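Local coordinates for protein leucyl-trna synthetase (Plasmodium knowlesi, PDB 5FOF) that probably hydrolyses wrongly charged tRNA(Leu), acting as the editing domain of the cytosolic synthetase that joins leucine to its tRNA, at residues Tyr104-Phe109 with Leu168-Lys173; Lys75-Leu80 with Glu136-Cys141; Asn123-Arg128 with Met157-Ser162; Gln152-Met157 with Glu324-Ser329; Lys44-Ile49 with Glu177-Leu182. All coordinates share one frame; numbering follows the deposited sequence.

Contact 1 of 5, residues Tyr104-Phe109 with Leu168-Lys173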
# COMPACT_ATOMS: atom_id res chain seq x y z
N TYR A 104 1.82 10.95 -5.35
CA TYR A 104 1.70 12.30 -4.79
C TYR A 104 2.00 12.28 -3.30
O TYR A 104 1.56 11.37 -2.59
CB TYR A 104 0.30 12.86 -5.07
CG TYR A 104 0.09 13.24 -6.52
CD1 TYR A 104 -0.08 12.26 -7.51
CD2 TYR A 104 0.11 14.58 -6.93
CE1 TYR A 104 -0.23 12.60 -8.84
CE2 TYR A 104 -0.06 14.93 -8.26
CZ TYR A 104 -0.23 13.94 -9.21
OH TYR A 104 -0.39 14.29 -10.55
N VAL A 105 2.75 13.27 -2.84
CA VAL A 105 3.23 13.31 -1.47
C VAL A 105 2.55 14.47 -0.78
O VAL A 105 2.61 15.60 -1.26
CB VAL A 105 4.76 13.46 -1.44
CG1 VAL A 105 5.29 13.53 -0.02
CG2 VAL A 105 5.40 12.29 -2.17
N THR A 106 1.89 14.19 0.33
CA THR A 106 1.07 15.20 1.02
C THR A 106 1.24 15.05 2.52
O THR A 106 2.01 14.22 2.98
CB THR A 106 -0.42 15.13 0.57
OG1 THR A 106 -1.18 16.19 1.16
CG2 THR A 106 -1.08 13.79 0.93
N LEU A 107 0.55 15.88 3.26
CA LEU A 107 0.52 15.81 4.71
C LEU A 107 -0.89 15.43 5.14
O LEU A 107 -1.86 15.93 4.59
CB LEU A 107 0.87 17.16 5.29
CG LEU A 107 2.31 17.61 5.08
CD1 LEU A 107 2.46 19.09 5.37
CD2 LEU A 107 3.25 16.81 5.96
N GLY A 108 -1.00 14.55 6.13
CA GLY A 108 -2.29 14.16 6.69
C GLY A 108 -2.22 13.77 8.15
O GLY A 108 -1.17 13.90 8.79
N PHE A 109 -3.34 13.25 8.65
CA PHE A 109 -3.53 13.02 10.08
C PHE A 109 -3.24 11.58 10.42
O PHE A 109 -3.29 10.71 9.53
CB PHE A 109 -4.96 13.37 10.44
CG PHE A 109 -5.40 14.73 9.96
CD1 PHE A 109 -4.82 15.87 10.47
CD2 PHE A 109 -6.38 14.85 9.01
CE1 PHE A 109 -5.23 17.12 10.05
CE2 PHE A 109 -6.80 16.10 8.57
CZ PHE A 109 -6.22 17.24 9.09
N LEU A 168 -5.45 20.90 -2.46
CA LEU A 168 -4.66 20.05 -1.56
C LEU A 168 -3.22 20.57 -1.49
O LEU A 168 -2.73 21.17 -2.44
CB LEU A 168 -4.68 18.62 -2.09
CG LEU A 168 -6.06 18.01 -2.33
CD1 LEU A 168 -5.97 16.83 -3.27
CD2 LEU A 168 -6.72 17.62 -1.01
N LEU A 169 -2.54 20.32 -0.36
CA LEU A 169 -1.11 20.65 -0.23
C LEU A 169 -0.26 19.47 -0.71
O LEU A 169 -0.23 18.43 -0.06
CB LEU A 169 -0.76 21.01 1.22
CG LEU A 169 0.71 21.35 1.53
CD1 LEU A 169 1.37 22.19 0.45
CD2 LEU A 169 0.81 22.08 2.87
N ILE A 170 0.41 19.64 -1.84
CA ILE A 170 1.22 18.59 -2.45
C ILE A 170 2.69 18.97 -2.29
O ILE A 170 3.12 19.95 -2.87
CB ILE A 170 0.87 18.42 -3.95
CG1 ILE A 170 -0.62 18.07 -4.11
CG2 ILE A 170 1.74 17.36 -4.61
CD1 ILE A 170 -1.08 16.87 -3.29
N LEU A 171 3.45 18.19 -1.53
CA LEU A 171 4.86 18.50 -1.31
C LEU A 171 5.69 18.14 -2.53
O LEU A 171 6.63 18.87 -2.87
CB LEU A 171 5.42 17.80 -0.08
CG LEU A 171 4.76 18.16 1.26
CD1 LEU A 171 5.22 17.19 2.34
CD2 LEU A 171 5.06 19.60 1.69
N MET A 172 5.36 17.03 -3.17
CA MET A 172 6.01 16.67 -4.42
C MET A 172 5.24 15.63 -5.21
O MET A 172 4.35 14.99 -4.70
CB MET A 172 7.46 16.20 -4.17
CG MET A 172 7.70 14.69 -4.08
SD MET A 172 9.42 14.22 -3.75
CE MET A 172 10.31 15.45 -4.72
N LYS A 173 5.65 15.45 -6.45
CA LYS A 173 5.06 14.52 -7.40
C LYS A 173 6.21 13.71 -7.98
O LYS A 173 7.11 14.29 -8.59
CB LYS A 173 4.37 15.35 -8.46
CG LYS A 173 3.79 14.64 -9.67
CD LYS A 173 3.10 15.69 -10.53
CE LYS A 173 2.54 15.16 -11.84
NZ LYS A 173 1.63 16.18 -12.43
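Thr106 and Leu169 meet through a hydroxyl and a carbonyl: Thr106 OG1 donates to Leu169 O at 2.7 Å. A first torsion of -175°, with OG1 trans to the backbone N, brings the hydroxyl to that oxygen. Next door, Val105 is bonded through both its backbone N and its O. Val105 N gives its hydrogen to Met172 O at 3.0 Å, while Val105 O accepts from Leu171 N at 2.7 Å, the donor tilted 22° from the carbonyl plane. Leu171 is the extra residue here, consistent with a bulge-like irregularity in this antiparallel pair.

Beside Tyr104, the extended aliphatic chain of Lys173 runs along one ring face, its CG 4.0 Å above the plane near the rim, and ends in a weak bond from Lys173 NZ to Tyr104 OH (3.3 Å). Ile170 CG2 comes to the ring edge, 4.0 Å from Tyr104 CD2. On the other side of the sheet Val105 CG2 lies alongside Met172 CG at 3.8 Å. Leu107 crosses Leu171 at about a right angle, Leu107 CG touching Leu171 CD1 at 4.0 Å.

A cation-pi contact with Tyr102 also occupies Lys173. Strand 102-108 runs between strands 170-175 and 137-141; helix 128-134 packs on Leu107 and Leu169, and helix 143-151 touches Tyr104 and Leu168.

Contact 2 of 5, residues Lys75-Leu80 with Glu136-Cys141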
# COMPACT_ATOMS: atom_id res chain seq x y z
N LYS A 75 8.39 14.13 11.12
CA LYS A 75 7.18 13.52 10.62
C LYS A 75 7.44 12.08 10.24
O LYS A 75 8.53 11.73 9.80
CB LYS A 75 6.69 14.31 9.41
CG LYS A 75 6.43 15.76 9.76
CD LYS A 75 5.39 16.38 8.85
CE LYS A 75 5.17 17.84 9.22
NZ LYS A 75 4.63 18.01 10.60
N LYS A 76 6.43 11.25 10.44
CA LYS A 76 6.49 9.89 9.93
C LYS A 76 6.15 9.95 8.44
O LYS A 76 5.24 10.66 8.04
CB LYS A 76 5.53 8.99 10.69
CG LYS A 76 5.82 8.95 12.18
CD LYS A 76 5.18 7.73 12.83
CE LYS A 76 5.60 7.55 14.28
NZ LYS A 76 5.29 6.15 14.70
N ILE A 77 6.90 9.21 7.63
CA ILE A 77 6.75 9.23 6.19
C ILE A 77 6.12 7.90 5.83
O ILE A 77 6.74 6.86 6.04
CB ILE A 77 8.11 9.40 5.51
CG1 ILE A 77 8.76 10.68 6.05
CG2 ILE A 77 7.94 9.44 3.99
CD1 ILE A 77 10.06 11.07 5.40
N ILE A 78 4.89 7.95 5.31
CA ILE A 78 4.05 6.74 5.20
C ILE A 78 3.49 6.58 3.80
O ILE A 78 2.89 7.50 3.26
CB ILE A 78 2.93 6.77 6.26
CG1 ILE A 78 3.54 6.52 7.65
CG2 ILE A 78 1.84 5.73 5.97
CD1 ILE A 78 2.68 6.94 8.81
N LEU A 79 3.69 5.40 3.21
CA LEU A 79 2.94 5.02 2.03
C LEU A 79 1.63 4.38 2.51
O LEU A 79 1.66 3.47 3.34
CB LEU A 79 3.71 4.04 1.15
CG LEU A 79 5.01 4.51 0.50
CD1 LEU A 79 6.21 4.32 1.43
CD2 LEU A 79 5.26 3.76 -0.79
N LEU A 80 0.50 4.88 2.03
CA LEU A 80 -0.78 4.26 2.31
C LEU A 80 -1.00 3.15 1.29
O LEU A 80 -1.28 3.41 0.11
CB LEU A 80 -1.90 5.28 2.23
CG LEU A 80 -1.84 6.40 3.27
CD1 LEU A 80 -2.96 7.38 3.01
CD2 LEU A 80 -1.94 5.87 4.69
N GLU A 136 1.22 15.14 11.51
CA GLU A 136 2.44 14.46 11.94
C GLU A 136 2.95 13.45 10.92
O GLU A 136 4.02 12.91 11.09
CB GLU A 136 2.26 13.79 13.32
CG GLU A 136 2.42 14.75 14.53
CD GLU A 136 3.89 15.17 14.82
OE1 GLU A 136 4.60 14.41 15.52
OE2 GLU A 136 4.31 16.29 14.38
N ASN A 137 2.18 13.22 9.85
CA ASN A 137 2.45 12.16 8.90
C ASN A 137 2.56 12.71 7.49
O ASN A 137 1.74 13.53 7.08
CB ASN A 137 1.33 11.13 8.94
CG ASN A 137 1.41 10.21 10.15
OD1 ASN A 137 2.24 10.39 11.04
ND2 ASN A 137 0.53 9.21 10.19
N VAL A 138 3.59 12.27 6.76
CA VAL A 138 3.74 12.55 5.34
C VAL A 138 3.21 11.33 4.63
O VAL A 138 3.79 10.25 4.77
CB VAL A 138 5.22 12.78 4.92
CG1 VAL A 138 5.34 12.94 3.41
CG2 VAL A 138 5.79 14.00 5.63
N TYR A 139 2.11 11.48 3.89
CA TYR A 139 1.54 10.35 3.18
C TYR A 139 1.92 10.40 1.72
O TYR A 139 2.02 11.47 1.12
CB TYR A 139 0.02 10.29 3.31
CG TYR A 139 -0.49 9.94 4.68
CD1 TYR A 139 0.01 8.84 5.37
CD2 TYR A 139 -1.49 10.69 5.27
CE1 TYR A 139 -0.45 8.54 6.64
CE2 TYR A 139 -1.96 10.39 6.53
CZ TYR A 139 -1.44 9.31 7.22
OH TYR A 139 -1.90 9.01 8.47
N ILE A 140 2.11 9.21 1.16
CA ILE A 140 2.38 9.00 -0.25
C ILE A 140 1.25 8.11 -0.79
O ILE A 140 0.99 7.03 -0.25
CB ILE A 140 3.75 8.32 -0.45
CG1 ILE A 140 4.83 9.10 0.30
CG2 ILE A 140 4.10 8.21 -1.93
CD1 ILE A 140 6.24 8.64 0.05
N CYS A 141 0.62 8.57 -1.88
CA CYS A 141 -0.49 7.85 -2.49
C CYS A 141 -0.83 8.38 -3.86
O CYS A 141 -0.44 9.49 -4.21
CB CYS A 141 -1.72 8.03 -1.63
SG CYS A 141 -2.15 9.75 -1.50
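Glu136 O accepts from Lys76 N at 3.0 Å, the first rung of a parallel strand pair in the large mixed sheet of the editing domain, bordered by strand 33-40 and strand 102-108. The Glu136 carboxylate stays beyond salt-bridge range of Lys75 NZ, which is bonded instead to the carbonyls of Ile132 and Cys135.

Asn137 lies beside Lys76. Its ND2 packs 3.4 Å from Ile78 CD1 and donates to Tyr139 OH, only 12° out of the amide plane, and to Asn110 OD1; the two bonds together fix how the amide is turned. Val138 bonds in both directions, Val138 N to Lys76 O and Ile78 N to Val138 O, each 2.6 Å long and nearly straight.

Tyr139 is sandwiched: Leu80 CD1 sits over one face, 4.2 Å from the ring centroid, and Asn137 CB covers the opposite one, with Ile78 CG2 at the edge. Its hydroxyl probably also bonds to Phe109 O.

Ile140 continues the ladder, Ile140 N donating to Ile78 O at 2.8 Å. Its side chain lies next to that of Leu79, and Ile140 O closes the series by accepting from Leu80 N at 3.2 Å.

Contact 3 of 5, residues Asn123-Arg128 with Met157-Ser162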
# COMPACT_ATOMS: atom_id res chain seq x y z
N ASN A 123 -14.49 18.02 6.04
CA ASN A 123 -13.61 19.04 5.47
C ASN A 123 -12.76 19.74 6.53
O ASN A 123 -13.25 20.56 7.33
CB ASN A 123 -14.44 20.07 4.69
CG ASN A 123 -15.50 20.73 5.56
OD1 ASN A 123 -16.34 20.05 6.15
ND2 ASN A 123 -15.44 22.06 5.66
N ASN A 124 -11.48 19.40 6.54
CA ASN A 124 -10.54 20.00 7.46
C ASN A 124 -9.73 21.07 6.72
O ASN A 124 -8.53 20.91 6.47
CB ASN A 124 -9.67 18.91 8.08
CG ASN A 124 -10.50 17.82 8.73
OD1 ASN A 124 -10.73 17.83 9.94
ND2 ASN A 124 -10.99 16.90 7.91
N VAL A 125 -10.41 22.17 6.39
CA VAL A 125 -9.83 23.26 5.63
C VAL A 125 -8.80 23.97 6.50
O VAL A 125 -9.12 24.46 7.58
CB VAL A 125 -10.90 24.26 5.13
CG1 VAL A 125 -10.25 25.45 4.40
CG2 VAL A 125 -11.90 23.54 4.22
N MET A 126 -7.56 23.99 6.02
CA MET A 126 -6.43 24.55 6.74
C MET A 126 -5.54 25.38 5.81
O MET A 126 -5.55 25.20 4.60
CB MET A 126 -5.62 23.40 7.32
CG MET A 126 -6.32 22.67 8.45
SD MET A 126 -5.21 21.57 9.36
CE MET A 126 -6.43 20.62 10.25
N THR A 127 -4.79 26.32 6.39
CA THR A 127 -3.75 27.05 5.65
C THR A 127 -2.47 26.22 5.58
O THR A 127 -2.27 25.31 6.38
CB THR A 127 -3.40 28.38 6.32
OG1 THR A 127 -3.04 28.12 7.68
CG2 THR A 127 -4.59 29.34 6.26
N ARG A 128 -1.60 26.56 4.63
CA ARG A 128 -0.30 25.92 4.55
C ARG A 128 0.34 25.70 5.93
O ARG A 128 0.70 24.57 6.26
CB ARG A 128 0.67 26.70 3.65
CG ARG A 128 2.00 25.98 3.43
CD ARG A 128 2.86 26.61 2.34
NE ARG A 128 3.56 25.58 1.56
CZ ARG A 128 4.74 25.02 1.87
NH1 ARG A 128 5.43 25.37 2.97
NH2 ARG A 128 5.25 24.10 1.05
N MET A 157 -7.71 19.88 3.56
CA MET A 157 -7.76 20.64 2.30
C MET A 157 -7.07 21.99 2.51
O MET A 157 -7.17 22.56 3.60
CB MET A 157 -9.20 20.83 1.85
CG MET A 157 -10.04 19.57 1.98
SD MET A 157 -11.48 19.58 0.89
CE MET A 157 -12.58 18.60 1.91
N LEU A 158 -6.36 22.46 1.49
CA LEU A 158 -5.60 23.73 1.55
C LEU A 158 -6.44 24.94 1.16
O LEU A 158 -7.23 24.87 0.21
CB LEU A 158 -4.36 23.66 0.64
CG LEU A 158 -3.34 24.82 0.60
CD1 LEU A 158 -2.69 25.09 1.96
CD2 LEU A 158 -2.24 24.52 -0.43
N SER A 159 -6.26 26.06 1.87
CA SER A 159 -6.98 27.30 1.59
C SER A 159 -6.23 28.54 2.09
O SER A 159 -5.46 28.46 3.03
CB SER A 159 -8.37 27.23 2.25
OG SER A 159 -9.18 28.32 1.87
N LYS A 160 -6.46 29.68 1.42
CA LYS A 160 -6.09 31.03 1.93
C LYS A 160 -7.35 31.85 2.25
O LYS A 160 -7.27 33.08 2.39
CB LYS A 160 -5.27 31.82 0.90
CG LYS A 160 -3.92 31.24 0.49
CD LYS A 160 -3.02 32.27 -0.19
CE LYS A 160 -3.60 32.85 -1.47
NZ LYS A 160 -3.92 31.83 -2.52
N GLY A 161 -8.50 31.18 2.33
CA GLY A 161 -9.78 31.87 2.53
C GLY A 161 -10.20 32.82 1.42
O GLY A 161 -10.92 33.79 1.68
N SER A 162 -9.77 32.54 0.18
CA SER A 162 -10.12 33.38 -0.98
C SER A 162 -10.39 32.56 -2.25
O SER A 162 -10.20 33.02 -3.37
CB SER A 162 -9.02 34.43 -1.21
OG SER A 162 -7.73 33.84 -1.34
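A small two-stranded parallel sheet, separate from the main one, brings Val125 and Met126 against Met157 and Leu158. Met126 is the residue bonded on both sides: its N donates to Met157 O at 2.8 Å with an N-H...O angle of 167°, and its O accepts from Ser159 N at 2.9 Å. A third bond, from Met157 N to Asn124 O at 3.2 Å, is poorly directed, the donor standing 61° out of the carbonyl plane rather than on a lone pair.

Val125 CG1 packs against Ser159 CB, 3.4 Å away. At the far end the Met157 methyl CE rests 3.7 Å from Asn123 CB.

Both strands then run into local motifs. Thr127 is the N-cap of helix 128-134: its hydroxyl caps a backbone N in the first turn, and the carboxylate of Glu130 bonds back to Thr127 N, as in a capping box. Ser159 makes an ST turn, with OG accepting from Gly161 N at 3.0 Å.

Leu158 swings its side chain away from its own N (chi1 -176°), which brings CD1 to the start of that helix, 3.2 Å from Arg128 N. Ile131, a turn further along the helix, touches both Leu158 and Met126. Thr127 CG2 approaches Ser159 O at 3.5 Å.

Contact 4 of 5, residues Gln152-Met157 with Glu324-Ser329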
# COMPACT_ATOMS: atom_id res chain seq x y z
N GLN A 152 -12.75 11.56 3.58
CA GLN A 152 -12.80 10.62 4.71
C GLN A 152 -11.94 11.07 5.91
O GLN A 152 -11.68 10.28 6.83
CB GLN A 152 -12.46 9.21 4.23
CG GLN A 152 -13.56 8.67 3.33
CD GLN A 152 -13.16 7.42 2.56
OE1 GLN A 152 -13.71 6.34 2.78
NE2 GLN A 152 -12.21 7.57 1.66
N GLY A 153 -11.50 12.33 5.88
CA GLY A 153 -10.83 12.96 7.00
C GLY A 153 -9.37 12.63 7.26
O GLY A 153 -8.85 13.05 8.30
N VAL A 154 -8.72 11.92 6.33
CA VAL A 154 -7.31 11.49 6.52
C VAL A 154 -6.32 12.60 6.21
O VAL A 154 -5.24 12.63 6.79
CB VAL A 154 -6.94 10.22 5.70
CG1 VAL A 154 -5.49 9.78 5.95
CG2 VAL A 154 -7.86 9.08 6.06
N ILE A 155 -6.67 13.49 5.27
CA ILE A 155 -5.85 14.66 4.93
C ILE A 155 -6.69 15.92 4.94
O ILE A 155 -7.90 15.87 4.64
CB ILE A 155 -5.15 14.50 3.56
CG1 ILE A 155 -6.14 14.54 2.38
CG2 ILE A 155 -4.34 13.21 3.52
CD1 ILE A 155 -5.51 14.24 1.03
N PRO A 156 -6.06 17.07 5.25
CA PRO A 156 -6.76 18.36 5.17
C PRO A 156 -6.86 18.87 3.75
O PRO A 156 -6.18 18.37 2.85
CB PRO A 156 -5.85 19.28 5.97
CG PRO A 156 -4.47 18.75 5.72
CD PRO A 156 -4.62 17.26 5.50
N MET A 157 -7.71 19.88 3.56
CA MET A 157 -7.76 20.64 2.30
C MET A 157 -7.07 21.99 2.51
O MET A 157 -7.17 22.56 3.60
CB MET A 157 -9.20 20.83 1.85
CG MET A 157 -10.04 19.57 1.98
SD MET A 157 -11.48 19.58 0.89
CE MET A 157 -12.58 18.60 1.91
N GLU A 324 -3.00 1.93 12.71
CA GLU A 324 -2.08 1.42 11.72
C GLU A 324 -2.71 1.46 10.32
O GLU A 324 -2.13 0.96 9.36
CB GLU A 324 -1.69 -0.01 12.09
CG GLU A 324 -0.82 -0.09 13.33
CD GLU A 324 0.45 0.75 13.20
OE1 GLU A 324 1.00 0.85 12.09
OE2 GLU A 324 0.89 1.33 14.22
N GLY A 325 -3.89 2.07 10.21
CA GLY A 325 -4.56 2.17 8.95
C GLY A 325 -5.88 2.90 8.97
O GLY A 325 -6.27 3.54 9.98
N PHE A 326 -6.58 2.79 7.85
CA PHE A 326 -7.86 3.47 7.64
C PHE A 326 -8.76 2.57 6.82
O PHE A 326 -8.29 1.75 6.03
CB PHE A 326 -7.65 4.79 6.87
CG PHE A 326 -6.70 5.73 7.54
CD1 PHE A 326 -7.11 6.45 8.64
CD2 PHE A 326 -5.40 5.87 7.08
CE1 PHE A 326 -6.23 7.32 9.28
CE2 PHE A 326 -4.52 6.73 7.71
CZ PHE A 326 -4.93 7.46 8.82
N LEU A 327 -10.06 2.73 7.03
CA LEU A 327 -11.08 2.22 6.12
C LEU A 327 -11.26 3.21 4.98
O LEU A 327 -11.21 4.43 5.18
CB LEU A 327 -12.40 1.98 6.86
CG LEU A 327 -12.27 1.02 8.06
CD1 LEU A 327 -13.63 0.71 8.68
CD2 LEU A 327 -11.54 -0.28 7.69
N TYR A 328 -11.42 2.69 3.76
CA TYR A 328 -11.41 3.52 2.56
C TYR A 328 -12.41 3.00 1.55
O TYR A 328 -12.34 1.83 1.16
CB TYR A 328 -10.00 3.57 1.95
CG TYR A 328 -9.90 4.28 0.62
CD1 TYR A 328 -10.13 3.61 -0.57
CD2 TYR A 328 -9.56 5.64 0.55
CE1 TYR A 328 -10.05 4.25 -1.79
CE2 TYR A 328 -9.46 6.30 -0.68
CZ TYR A 328 -9.71 5.60 -1.84
OH TYR A 328 -9.63 6.19 -3.08
N SER A 329 -13.32 3.89 1.15
CA SER A 329 -14.27 3.65 0.05
C SER A 329 -14.04 4.67 -1.04
O SER A 329 -13.62 5.79 -0.76
CB SER A 329 -15.71 3.76 0.54
OG SER A 329 -16.08 2.55 1.17
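Gln152 and Ser329 supply the polar part of this contact. Ser329 N donates to Gln152 OE1 at 3.0 Å, almost straight (169°), in the carbonyl plane and on a lone pair of the oxygen. The other half of the amide, NE2, is bonded to the Asn148 carbonyl in the helix that Gln152 follows, so both ends of the group are engaged.

An amide-ring contact comes next. Gln152 NE2 is 3.5 Å from Tyr328 CD2, with amide and ring planes 47° apart; the two side chains meet at about a right angle. Tyr328 OH is hydrogen-bonded to Glu330.

The apolar part joins Val154 to Phe326, whose side chains come from opposite directions. Both methyls lie against the ring: Val154 CG2 makes a CH-pi contact over the face, 3.9 Å from the centroid, while Val154 CG1 is 3.7 Å from Phe326 CE2. The valine rotamer, chi1 -179°, lets the two methyls spread across that face. Tyr139 touches both residues, linking them to strand 137-141.

Between Gln152 and Val154, Gly153 with its positive phi is the C-prime residue of a Schellman motif that ends helix 143-151. The chemistry implies a directional tie: with OE1 given to Ser329, just past strand 325-328, and NE2 to the helix, the amide has one favoured orientation, with the Val154-Phe326 apolar contact packed beside it.

Contact 5 of 5, residues Lys44-Ile49 with Glu177-Leu182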
# COMPACT_ATOMS: atom_id res chain seq x y z
N LYS A 44 16.17 10.08 5.86
CA LYS A 44 17.26 10.60 5.04
C LYS A 44 17.27 9.95 3.67
O LYS A 44 17.43 10.64 2.67
CB LYS A 44 18.62 10.40 5.71
CG LYS A 44 18.78 11.21 6.98
CD LYS A 44 20.18 11.11 7.57
CE LYS A 44 20.28 11.98 8.82
NZ LYS A 44 21.67 12.17 9.32
N GLU A 45 17.10 8.64 3.61
CA GLU A 45 16.93 7.96 2.32
C GLU A 45 15.73 8.52 1.53
O GLU A 45 15.81 8.67 0.31
CB GLU A 45 16.86 6.44 2.48
CG GLU A 45 18.24 5.82 2.71
CD GLU A 45 18.24 4.40 3.25
OE1 GLU A 45 17.31 4.02 4.02
OE2 GLU A 45 19.20 3.65 2.92
N PHE A 46 14.64 8.89 2.21
CA PHE A 46 13.53 9.54 1.53
C PHE A 46 13.88 10.98 1.16
O PHE A 46 13.55 11.45 0.06
CB PHE A 46 12.24 9.50 2.35
CG PHE A 46 11.07 10.14 1.64
CD1 PHE A 46 10.41 9.47 0.61
CD2 PHE A 46 10.68 11.43 1.96
CE1 PHE A 46 9.35 10.06 -0.06
CE2 PHE A 46 9.61 12.03 1.28
CZ PHE A 46 8.95 11.34 0.27
N TYR A 47 14.56 11.68 2.07
CA TYR A 47 14.98 13.07 1.81
C TYR A 47 15.93 13.18 0.63
O TYR A 47 15.84 14.13 -0.14
CB TYR A 47 15.61 13.71 3.04
CG TYR A 47 15.84 15.18 2.84
CD1 TYR A 47 14.77 16.04 2.64
CD2 TYR A 47 17.12 15.73 2.83
CE1 TYR A 47 14.95 17.40 2.44
CE2 TYR A 47 17.32 17.09 2.63
CZ TYR A 47 16.23 17.92 2.43
OH TYR A 47 16.39 19.27 2.22
N GLU A 48 16.82 12.21 0.46
CA GLU A 48 17.68 12.20 -0.72
C GLU A 48 16.82 12.29 -1.96
O GLU A 48 16.99 13.22 -2.76
CB GLU A 48 18.56 10.96 -0.79
CG GLU A 48 19.57 11.03 -1.93
CD GLU A 48 20.18 9.69 -2.26
OE1 GLU A 48 20.48 8.92 -1.31
OE2 GLU A 48 20.35 9.41 -3.47
N ILE A 49 15.88 11.34 -2.07
CA ILE A 49 14.94 11.26 -3.19
C ILE A 49 14.22 12.60 -3.39
O ILE A 49 14.05 13.04 -4.52
CB ILE A 49 13.92 10.08 -3.00
CG1 ILE A 49 14.63 8.73 -3.16
CG2 ILE A 49 12.75 10.14 -4.00
CD1 ILE A 49 13.95 7.60 -2.42
N GLU A 177 9.20 4.71 -9.85
CA GLU A 177 10.64 4.51 -10.08
C GLU A 177 11.50 5.00 -8.94
O GLU A 177 12.39 4.31 -8.50
CB GLU A 177 11.09 5.34 -11.29
CG GLU A 177 11.05 4.66 -12.64
CD GLU A 177 11.51 5.57 -13.76
OE1 GLU A 177 11.23 6.80 -13.70
OE2 GLU A 177 12.13 5.04 -14.70
N GLU A 178 11.22 6.23 -8.51
CA GLU A 178 12.01 6.91 -7.50
C GLU A 178 11.89 6.25 -6.13
O GLU A 178 12.84 6.22 -5.37
CB GLU A 178 11.59 8.38 -7.41
CG GLU A 178 11.77 9.19 -8.70
CD GLU A 178 13.23 9.29 -9.15
OE1 GLU A 178 14.09 9.62 -8.31
OE2 GLU A 178 13.50 9.06 -10.35
N LEU A 179 10.72 5.71 -5.83
CA LEU A 179 10.47 5.02 -4.57
C LEU A 179 11.07 3.62 -4.52
O LEU A 179 11.29 3.08 -3.45
CB LEU A 179 8.96 4.92 -4.29
CG LEU A 179 8.16 6.21 -4.34
CD1 LEU A 179 6.70 5.93 -4.15
CD2 LEU A 179 8.66 7.17 -3.28
N VAL A 180 11.31 2.99 -5.66
CA VAL A 180 11.75 1.60 -5.66
C VAL A 180 13.08 1.45 -4.90
O VAL A 180 13.97 2.28 -5.00
CB VAL A 180 11.82 1.03 -7.10
CG1 VAL A 180 12.59 -0.30 -7.16
CG2 VAL A 180 10.41 0.81 -7.61
N GLY A 181 13.16 0.38 -4.12
CA GLY A 181 14.30 0.11 -3.27
C GLY A 181 14.27 0.73 -1.88
O GLY A 181 15.11 0.37 -1.06
N LEU A 182 13.35 1.65 -1.61
CA LEU A 182 13.24 2.24 -0.28
C LEU A 182 12.95 1.18 0.75
O LEU A 182 12.07 0.34 0.55
CB LEU A 182 12.13 3.28 -0.16
CG LEU A 182 12.52 4.75 -0.12
CD1 LEU A 182 11.30 5.56 0.32
CD2 LEU A 182 13.72 5.04 0.79
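The Phe46 ring meets the second segment at its edge, where two leucine methyls lie near its plane: Leu182 CD1 is 4.0 Å from Phe46 CD1, and Leu179 CD2 is 4.4 Å from Phe46 CE1. Phe72 adds an edge-to-face ring contact. A chi1 of -179° carries the Phe46 ring to the leucines, and a chi2 of 77° sets its turn.

One turn further along the same helix, Ile49 carries much of the remaining contact. Its CD1 meets Leu182 CG at 3.9 Å, the two side chains reaching tip to tip, and also presses on the backbone, 3.4 Å from Glu178 O. Ile49 CG2 slides past Glu178 CB, 4.0 Å away. The Glu178 carboxylate itself turns back to helix 43-55, bonding to Asn53 and forming a salt bridge with Arg52. Beside them, Leu182 CD2 touches Glu45 CB at 3.8 Å.

Leu182 is brought here by a type II turn running from Leu179, closed by Leu182 N to Leu179 O at 3.1 Å. Gly181 takes the positive phi (87°) at the third position of the turn.

Helix 43-55 therefore packs on the short, weakly bonded helix 176-179 and the turn that follows. Ile140 of strand 137-141 touches Phe46 and Leu179, and the turn is hydrogen-bonded to Ile196 of strand 194-198, so the helix lies over this part of the main sheet.

How the contacts relate
Contacts 1 and 2, with centres about 9 Å apart, share strands that are neighbours in the main sheet: 102-108 pairs with 137-141, and Thr106 N probably bonds to Tyr139 O. Contact 4 brings in strand 325-328 of the same sheet, meeting contact 2 where Tyr139 packs on Phe326 and Val154. Contact 3 sits further out, its centre about 17 Å from that of contact 4, with which it shares Met157. Contact 5 packs on contact 2 through Phe46 against Ile140 and Ile77. Along the chain, contact 5 spans contacts 1, 2 and 3, while 4 reaches on to the C terminus, so distant sequence regions close one compact editing domain.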